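Local coordinates for IroE-like serine hydrolase (Shewanella oneidensis, PDB 3GFF), which is a serine hydrolase of the esterase D family that probably cleaves ester bonds, as its alpha/beta-hydrolase relatives do, at the interface of chains A and B. Residues are numbered along the deposited sequence; one frame, centred on the assembly and turned at random. Chains: chain A/B, IroE-like serine hydrolase.

Contact 1: the interface of chains A and B. Residues chain A 204-205, 244, 246, 249; chain B 70, 72.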
loop_
_atom_site.group_PDB
_atom_site.type_symbol
_atom_site.label_atom_id
_atom_site.label_comp_id
_atom_site.label_asym_id
_atom_site.label_seq_id
_atom_site.Cartn_x
_atom_site.Cartn_y
_atom_site.Cartn_z
ATOM N N ASN A 204 -18.121 -3.953 -3.351
ATOM C CA ASN A 204 -18.786 -2.630 -3.408
ATOM C C ASN A 204 -20.301 -2.811 -3.224
ATOM O O ASN A 204 -20.893 -3.680 -3.892
ATOM C CB ASN A 204 -18.524 -1.952 -4.745
ATOM C CG ASN A 204 -18.717 -0.438 -4.698
ATOM O OD1 ASN A 204 -18.010 0.255 -3.973
ATOM N ND2 ASN A 204 -19.618 0.081 -5.522
ATOM N N PRO A 205 -20.923 -2.037 -2.304
ATOM C CA PRO A 205 -22.381 -2.146 -2.091
ATOM C C PRO A 205 -23.223 -1.598 -3.231
ATOM O O PRO A 205 -24.430 -1.837 -3.287
ATOM C CB PRO A 205 -22.611 -1.309 -0.832
ATOM C CG PRO A 205 -21.447 -0.327 -0.835
ATOM C CD PRO A 205 -20.305 -1.061 -1.394
ATOM N N GLU A 244 -13.598 -6.756 2.522
ATOM C CA GLU A 244 -13.480 -5.504 3.272
ATOM C C GLU A 244 -12.978 -4.384 2.405
ATOM O O GLU A 244 -12.483 -3.413 2.902
ATOM C CB GLU A 244 -12.581 -5.691 4.491
ATOM C CG GLU A 244 -12.947 -6.908 5.365
ATOM C CD GLU A 244 -14.385 -6.894 5.848
ATOM O OE1 GLU A 244 -14.916 -5.789 6.098
ATOM O OE2 GLU A 244 -14.995 -7.995 5.991
ATOM N N THR A 246 -13.714 -1.789 -1.153
ATOM C CA THR A 246 -14.678 -1.156 -2.027
ATOM C C THR A 246 -14.102 -1.133 -3.440
ATOM O O THR A 246 -12.931 -1.441 -3.692
ATOM C CB THR A 246 -14.953 0.285 -1.615
ATOM O OG1 THR A 246 -13.771 1.044 -1.835
ATOM C CG2 THR A 246 -15.385 0.405 -0.147
ATOM N N SER A 249 -11.288 1.479 -3.305
ATOM C CA SER A 249 -10.129 1.138 -2.410
ATOM C C SER A 249 -9.318 -0.105 -2.808
ATOM O O SER A 249 -8.199 -0.295 -2.331
ATOM C CB SER A 249 -10.563 0.936 -0.955
ATOM O OG SER A 249 -11.074 -0.376 -0.730
HETATM N N MSE B 70 -16.348 6.487 -0.214
HETATM C CA MSE B 70 -16.433 5.472 0.828
HETATM C C MSE B 70 -15.085 5.345 1.510
HETATM O O MSE B 70 -14.503 4.253 1.544
HETATM C CB MSE B 70 -16.808 4.118 0.217
HETATM C CG MSE B 70 -17.958 4.194 -0.752
HETATM SE SE MSE B 70 -18.240 2.485 -1.567
HETATM C CE MSE B 70 -18.862 1.525 0.181
ATOM N N GLN B 72 -12.005 4.693 3.816
ATOM C CA GLN B 72 -11.752 3.534 4.659
ATOM C C GLN B 72 -11.204 3.961 6.003
ATOM O O GLN B 72 -11.238 3.205 6.960
ATOM C CB GLN B 72 -10.811 2.587 3.910
ATOM C CG GLN B 72 -11.426 2.126 2.593
ATOM C CD GLN B 72 -12.623 1.232 2.821
ATOM O OE1 GLN B 72 -12.488 0.091 3.274
ATOM N NE2 GLN B 72 -13.805 1.749 2.512
HETATM O O HOH W 1 -12.922 3.374 -0.650
#

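Contact 2: the interface of chains A and B. Residues chain A 64, 72, 253, 256, 260; chain B 244-245, 249, 252-253.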
loop_
_atom_site.group_PDB
_atom_site.type_symbol
_atom_site.label_atom_id
_atom_site.label_comp_id
_atom_site.label_asym_id
_atom_site.label_seq_id
_atom_site.Cartn_x
_atom_site.Cartn_y
_atom_site.Cartn_z
ATOM N N PHE A 64 8.467 0.937 -3.484
ATOM C CA PHE A 64 8.668 0.450 -2.114
ATOM C C PHE A 64 8.908 -1.071 -2.116
ATOM O O PHE A 64 9.856 -1.552 -1.533
ATOM C CB PHE A 64 7.487 0.805 -1.185
ATOM C CG PHE A 64 7.592 0.184 0.199
ATOM C CD1 PHE A 64 8.262 0.824 1.221
ATOM C CD2 PHE A 64 7.008 -1.061 0.452
ATOM C CE1 PHE A 64 8.360 0.257 2.459
ATOM C CE2 PHE A 64 7.112 -1.646 1.684
ATOM C CZ PHE A 64 7.788 -0.977 2.698
ATOM N N GLN A 72 10.968 -7.382 -2.601
ATOM C CA GLN A 72 9.860 -8.295 -2.742
ATOM C C GLN A 72 9.496 -8.480 -4.200
ATOM O O GLN A 72 8.953 -9.523 -4.585
ATOM C CB GLN A 72 8.669 -7.785 -1.926
ATOM C CG GLN A 72 9.008 -7.632 -0.439
ATOM C CD GLN A 72 9.363 -8.955 0.219
ATOM O OE1 GLN A 72 8.536 -9.864 0.290
ATOM N NE2 GLN A 72 10.582 -9.059 0.721
ATOM N N ILE A 253 -4.487 -2.488 -2.699
ATOM C CA ILE A 253 -4.210 -3.842 -2.178
ATOM C C ILE A 253 -4.261 -4.863 -3.307
ATOM O O ILE A 253 -3.625 -5.924 -3.222
ATOM C CB ILE A 253 -5.168 -4.261 -0.949
ATOM C CG1 ILE A 253 -4.545 -5.385 -0.105
ATOM C CG2 ILE A 253 -6.579 -4.650 -1.406
ATOM C CD1 ILE A 253 -3.115 -5.062 0.516
ATOM N N TYR A 256 -0.969 -4.543 -4.840
ATOM C CA TYR A 256 -0.075 -5.112 -3.862
ATOM C C TYR A 256 -0.002 -6.640 -4.019
ATOM O O TYR A 256 1.072 -7.218 -4.216
ATOM C CB TYR A 256 -0.505 -4.721 -2.464
ATOM C CG TYR A 256 0.481 -5.130 -1.389
ATOM C CD1 TYR A 256 0.453 -6.410 -0.824
ATOM C CD2 TYR A 256 1.442 -4.235 -0.925
ATOM C CE1 TYR A 256 1.379 -6.784 0.179
ATOM C CE2 TYR A 256 2.363 -4.597 0.031
ATOM C CZ TYR A 256 2.343 -5.873 0.588
ATOM O OH TYR A 256 3.267 -6.199 1.581
ATOM N N ARG A 260 2.915 -8.909 -6.388
ATOM C CA ARG A 260 3.645 -9.814 -5.554
ATOM C C ARG A 260 3.465 -11.265 -6.021
ATOM O O ARG A 260 4.404 -12.056 -5.996
ATOM C CB ARG A 260 3.289 -9.648 -4.059
ATOM C CG ARG A 260 4.006 -8.482 -3.373
ATOM C CD ARG A 260 3.509 -8.185 -1.969
ATOM N NE ARG A 260 3.579 -9.365 -1.090
ATOM C CZ ARG A 260 4.646 -9.754 -0.393
ATOM N NH1 ARG A 260 5.786 -9.064 -0.412
ATOM N NH2 ARG A 260 4.579 -10.862 0.344
ATOM N N GLU B 244 5.222 -13.639 4.941
ATOM C CA GLU B 244 5.777 -13.338 3.619
ATOM C C GLU B 244 6.332 -11.937 3.550
ATOM O O GLU B 244 6.510 -11.413 2.488
ATOM C CB GLU B 244 4.707 -13.515 2.525
ATOM C CG GLU B 244 3.961 -14.822 2.602
ATOM C CD GLU B 244 4.893 -16.016 2.596
ATOM O OE1 GLU B 244 5.842 -16.069 1.766
ATOM O OE2 GLU B 244 4.662 -16.927 3.429
ATOM N N GLU B 245 6.579 -11.309 4.688
ATOM C CA GLU B 245 7.139 -9.978 4.707
ATOM C C GLU B 245 8.496 -10.033 5.419
ATOM O O GLU B 245 8.771 -10.951 6.202
ATOM C CB GLU B 245 6.197 -9.017 5.443
ATOM C CG GLU B 245 4.800 -8.861 4.780
ATOM C CD GLU B 245 4.835 -8.246 3.399
ATOM O OE1 GLU B 245 5.856 -7.605 3.044
ATOM O OE2 GLU B 245 3.829 -8.375 2.668
ATOM N N SER B 249 10.116 -4.586 4.463
ATOM C CA SER B 249 8.878 -4.565 3.678
ATOM C C SER B 249 7.597 -4.487 4.504
ATOM O O SER B 249 6.556 -4.111 3.981
ATOM C CB SER B 249 8.793 -5.760 2.726
ATOM O OG SER B 249 8.531 -6.978 3.390
ATOM N N HIS B 252 4.834 -0.935 5.153
ATOM C CA HIS B 252 3.688 -0.576 4.320
ATOM C C HIS B 252 2.427 -1.414 4.675
ATOM O O HIS B 252 1.447 -0.867 5.091
ATOM C CB HIS B 252 4.013 -0.724 2.826
ATOM C CG HIS B 252 3.013 -0.053 1.929
ATOM N ND1 HIS B 252 3.107 1.277 1.584
ATOM C CD2 HIS B 252 1.875 -0.510 1.348
ATOM C CE1 HIS B 252 2.093 1.601 0.800
ATOM N NE2 HIS B 252 1.328 0.540 0.650
ATOM N N ILE B 253 2.478 -2.742 4.526
ATOM C CA ILE B 253 1.314 -3.550 4.853
ATOM C C ILE B 253 0.967 -3.433 6.337
ATOM O O ILE B 253 -0.211 -3.480 6.676
ATOM C CB ILE B 253 1.481 -5.015 4.395
ATOM C CG1 ILE B 253 0.125 -5.737 4.310
ATOM C CG2 ILE B 253 2.508 -5.763 5.273
ATOM C CD1 ILE B 253 -0.793 -5.337 3.097
HETATM O O HOH W 2 4.232 -4.072 2.780
#

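Contact 1: the interface of chains A and B
Two loops of chain A, one following strand 195-201 with A:Asn204 and A:Pro205 and one between strand 235-241 and helix 250-263 with A:Thr246 and A:Ser249, receive B:Met70 and B:Gln72 from the loop between helix 51-65 and strand 77-81 of chain B. B:Met70, present as selenomethionine, buries the most surface in this patch. Selenium SE of B:Met70 stands 3.3 Å from the amide oxygen OD1 of A:Asn204. A bend at its end (chi3 67°) turns the methyl tip to tip onto the proline ring, B:Met70 CE and A:Pro205 CG being a tight 3.3 Å apart. A rigid ring suits this spot because it presents a firm carbon surface. A:Thr246 runs past B:Met70 in the opposite direction, its methyl CG2 lying 3.7 Å from B:Met70 CE. A:Thr246 CG2 also touches the amide nitrogen NE2 of B:Gln72 at 3.4 Å. The other threonine branch, OG1, sits between the backbone N and the carbonyl carbon (chi1 67°), where it accepts the amide of A:Ser249, while OG of A:Ser249 accepts the amide of A:Thr246. This reciprocal pair, of capping-box type, probably stiffens the loop ahead of helix 250-263. A:Thr246 OG1 also meets water 1 at 2.7 Å, and water 1 joins O of B:Met70 at 2.8 Å. B:Gln72 bends at chi2, its NE2 donating within chain B to B:Met70 O (2.8 Å, 163° at H) in the amide plane. Glutamine suits the place because its flat amide caps this carbonyl while its CG packs on A:Ser249 CB. An alanine here would probably deprive the carbonyl of this donor and open a gap beside A:Ser249 and A:Thr246. If the pair seen here is the working form, the patch would help hold the copies together and steady the 244-249 loop, which in this fold usually carries the catalytic histidine.

Contact 2: the interface of chains A and B
A:Arg260 and A:Tyr256, a turn apart on helix 250-263, meet B:Glu244 and B:Glu245 of the loop that leads into helix 250-262 of chain B. From CB, the arginine chain extends through CG to A:Arg260 CD, 3.3 Å above one face of the A:Tyr256 ring, toward the rim; there it bends (chi3 56°). NE and CZ then lie beneath B:Glu245 OE2, which stands over the centre of the A:Arg260 guanidinium, 3.4 Å above its plane, so this salt bridge is face-on and rather long. At the edge, A:Arg260 NH1 donates to OE1 of A:Gln72 (2.9 Å) on a lone pair in the carbonyl plane, which fixes the group's rotation from within chain A. The other tip, A:Arg260 NH2, donates to the backbone O of B:Glu244 (2.9 Å, 157° at H) from above that carbonyl's plane. Arginine suits the place because one flat group can serve a charge over its face and acceptors around its rim.

A:Tyr256 reaches B:Glu245 tip to tip, the phenol A:Tyr256 OH donating to B:Glu245 OE2 at 2.5 Å from above the carboxylate plane. B:Ile253 CD1 lies over the ring face opposite A:Arg260 CD; tyrosine suits because it packs on both faces while its hydroxyl reaches the carboxylate. B:Glu245 OE1 takes OG of B:Ser249 on its anti lone pair (2.8 Å), so the glutamate is held at both oxygens. Water 2 joins A:Tyr256 OH to B:Ser249 O and to the backbone N of B:Ile253, in the first turn of helix 250-262. The A:Phe64 ring points edge-on at the serine carbonyl, A:Phe64 CE2 to B:Ser249 O being 3.4 Å, and also touches B:His252 CB. A:Ile253 CD1 and B:Ile253 CD1 meet crosswise at a tight 3.5 Å. The site lies where helices 250-263 of chain A and 250-262 of chain B face each other around the two-fold, flanked by helix 51-65 of chain A.

The centres of the C-alpha atoms of contact 1 and contact 2 lie about 21 Å apart, within one two-fold interface. Both use Gln72, Glu244 and Ser249, but with the chains exchanged: contact 1 takes the glutamine from chain B, contact 2 from chain A, so this pairing is the same contact seen twice. The loop ahead of helix 250-263 therefore serves both, packing with carbon and water in contact 1 and receiving arginine and tyrosine in contact 2. By symmetry each patch has a twin. The arrangement is consistent with a dimer, though the structure alone does not show that it forms in solution.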